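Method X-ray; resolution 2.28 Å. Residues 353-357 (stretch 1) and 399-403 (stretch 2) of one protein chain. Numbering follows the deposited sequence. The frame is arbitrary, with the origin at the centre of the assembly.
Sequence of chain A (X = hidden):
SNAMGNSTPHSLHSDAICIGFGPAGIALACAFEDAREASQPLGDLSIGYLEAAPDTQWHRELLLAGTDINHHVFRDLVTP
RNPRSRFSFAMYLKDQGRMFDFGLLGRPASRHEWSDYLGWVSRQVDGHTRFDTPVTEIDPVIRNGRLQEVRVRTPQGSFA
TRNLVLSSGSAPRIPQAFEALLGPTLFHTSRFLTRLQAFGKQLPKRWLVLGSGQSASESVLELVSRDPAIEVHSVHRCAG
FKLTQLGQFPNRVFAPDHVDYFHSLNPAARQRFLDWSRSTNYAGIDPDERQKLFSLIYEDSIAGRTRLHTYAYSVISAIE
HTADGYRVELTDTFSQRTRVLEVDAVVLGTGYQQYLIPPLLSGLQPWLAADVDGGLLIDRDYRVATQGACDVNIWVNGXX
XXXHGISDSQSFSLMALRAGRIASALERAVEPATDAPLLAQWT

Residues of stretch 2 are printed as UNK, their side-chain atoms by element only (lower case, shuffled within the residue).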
# COMPACT_ATOMS: atom_id res chain seq x y z
N GLN A 353 -29.59 -15.35 12.46
CA GLN A 353 -30.43 -16.45 12.00
C GLN A 353 -31.15 -16.09 10.71
O GLN A 353 -31.71 -15.01 10.63
CB GLN A 353 -31.48 -16.78 13.08
CG GLN A 353 -32.23 -18.11 12.87
CD GLN A 353 -31.31 -19.35 12.82
OE1 GLN A 353 -30.48 -19.49 11.93
NE2 GLN A 353 -31.48 -20.25 13.76
N GLN A 354 -31.14 -16.97 9.71
CA GLN A 354 -32.01 -16.78 8.54
C GLN A 354 -33.38 -17.37 8.88
O GLN A 354 -33.52 -18.54 9.23
CB GLN A 354 -31.43 -17.32 7.20
CG GLN A 354 -30.89 -18.76 7.19
CD GLN A 354 -30.78 -19.41 5.77
OE1 GLN A 354 -30.32 -18.78 4.80
NE2 GLN A 354 -31.18 -20.69 5.68
N TYR A 355 -34.40 -16.53 8.84
CA TYR A 355 -35.74 -16.99 9.08
C TYR A 355 -36.19 -17.75 7.85
O TYR A 355 -35.74 -17.48 6.73
CB TYR A 355 -36.66 -15.80 9.32
CG TYR A 355 -36.53 -15.14 10.67
CD1 TYR A 355 -36.62 -15.90 11.84
CD2 TYR A 355 -36.38 -13.76 10.80
CE1 TYR A 355 -36.53 -15.31 13.10
CE2 TYR A 355 -36.28 -13.15 12.04
CZ TYR A 355 -36.36 -13.93 13.19
OH TYR A 355 -36.28 -13.35 14.44
N LEU A 356 -37.04 -18.75 8.05
CA LEU A 356 -37.70 -19.40 6.92
C LEU A 356 -38.89 -18.53 6.55
O LEU A 356 -39.10 -18.24 5.39
CB LEU A 356 -38.13 -20.85 7.26
CG LEU A 356 -36.96 -21.77 7.63
CD1 LEU A 356 -37.44 -23.18 7.93
CD2 LEU A 356 -35.86 -21.79 6.56
N ILE A 357 -39.64 -18.14 7.58
CA ILE A 357 -40.73 -17.20 7.47
C ILE A 357 -40.54 -16.16 8.56
O ILE A 357 -40.59 -16.50 9.74
CB ILE A 357 -42.09 -17.88 7.71
CG1 ILE A 357 -42.36 -18.89 6.61
CG2 ILE A 357 -43.20 -16.83 7.76
CD1 ILE A 357 -43.62 -19.72 6.81
N UNK A 399 -30.57 -10.03 1.38
CA UNK A 399 -30.07 -11.30 0.88
C UNK A 399 -30.23 -12.39 1.93
O UNK A 399 -30.43 -12.12 3.11
c UNK A 399 -26.92 -10.04 -1.02
c UNK A 399 -28.96 -11.06 -2.00
c UNK A 399 -28.40 -10.33 -0.79
c UNK A 399 -28.60 -11.15 0.49
N UNK A 400 -30.17 -13.64 1.46
CA UNK A 400 -30.08 -14.85 2.31
C UNK A 400 -29.50 -15.98 1.47
O UNK A 400 -29.67 -16.01 0.24
c UNK A 400 -31.45 -15.29 2.83
o UNK A 400 -32.34 -15.60 1.79
N UNK A 401 -28.81 -16.90 2.13
CA UNK A 401 -28.32 -18.08 1.46
C UNK A 401 -29.47 -18.88 0.82
O UNK A 401 -29.36 -19.31 -0.33
o UNK A 401 -23.91 -18.63 3.41
c UNK A 401 -26.18 -18.20 2.81
o UNK A 401 -25.39 -20.12 4.04
c UNK A 401 -25.09 -19.05 3.47
c UNK A 401 -27.46 -18.94 2.43
N UNK A 402 -30.58 -19.03 1.53
CA UNK A 402 -31.64 -19.96 1.12
C UNK A 402 -32.38 -19.45 -0.13
O UNK A 402 -32.78 -20.23 -0.97
n UNK A 402 -37.50 -20.47 2.32
c UNK A 402 -32.62 -20.24 2.29
n UNK A 402 -36.60 -18.37 2.34
c UNK A 402 -34.41 -19.29 3.89
c UNK A 402 -33.41 -19.00 2.77
n UNK A 402 -35.52 -20.11 3.43
c UNK A 402 -36.53 -19.65 2.69
N UNK A 403 -32.57 -18.14 -0.24
CA UNK A 403 -33.28 -17.56 -1.39
C UNK A 403 -32.33 -17.06 -2.47
O UNK A 403 -32.69 -17.06 -3.64
c UNK A 403 -34.18 -16.41 -0.93
o UNK A 403 -35.23 -16.88 -0.11
O HOH W 1 -28.42 -16.35 5.24

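Position 399 carries four side-chain carbons and no heteroatom. One carbon is bonded to CA, the next forks into two terminal methyls, and this fork at the second carbon identifies Leu399. Its nearest approach to stretch 1 is 8.9 Å, from Leu399 CB to Gln354 OE1, so it takes no part in the contact.

At position 400 the side chain is one carbon followed by one oxygen. A single oxygen on CB, with no further carbon, makes this Ser400. Its CA-to-CB bond points toward stretch 1, and CB lies 4.2 Å from Gln354 OE1, a contact without a hydrogen bond. The hydroxyl is engaged within its own segment: in the p rotamer, Ser400 OG accepts from the backbone N of residue 403 at 3.3 Å, which caps the start of the helix.

Position 401 has three side-chain carbons in a row, the last bearing two oxygens. A carboxylate at the end of a two-methylene chain is that of Glu401. Its CA-to-CB bond points sideways, and CB lies 3.7 Å from Gln354 OE1. Glu401 OE2 is hydrogen-bonded elsewhere in the structure.

Position 402 shows three carbons, a nitrogen, and then a carbon bearing two more nitrogens. This planar group of three nitrogens around one carbon is a guanidinium, and the residue is Arg402. Its aliphatic part runs along stretch 1: Arg402 CG lies 3.7 Å from Gln354 OE1 and Arg402 CD 3.6 Å from Tyr355 O. Further out, Arg402 NE is 3.6 Å from Leu356 CD2, while Leu356 O sits over one face of the guanidinium. All three guanidinium nitrogens find hydrogen-bond partners elsewhere in the structure.

Position 403 again has one carbon and one oxygen, hence Ser403. Its side chain does not touch stretch 1: the nearest approach is 6.9 Å, from Ser403 OG to Leu356 O; its backbone N is the donor in the capping bond to Ser400.

The contact is small, burying 226 Å² in total, and centres on Gln354 and Arg402. Gln354 reaches the first turn of the helix, where backbone NH groups lack the carbonyl partners of a preceding turn. Its OE1 accepts from Arg402 N at 3.3 Å, with an N-H...acceptor angle of 138°, and also from a water at 3.1 Å. The same water accepts from Glu401 N at 3.2 Å, so the amide oxygen serves one NH directly and its neighbour through the solvent. Beside this polar link, the Arg402 side chain packs along Tyr355 and Leu356, extending the contact from the helix start.

Stretch 2 399-403: LSERS
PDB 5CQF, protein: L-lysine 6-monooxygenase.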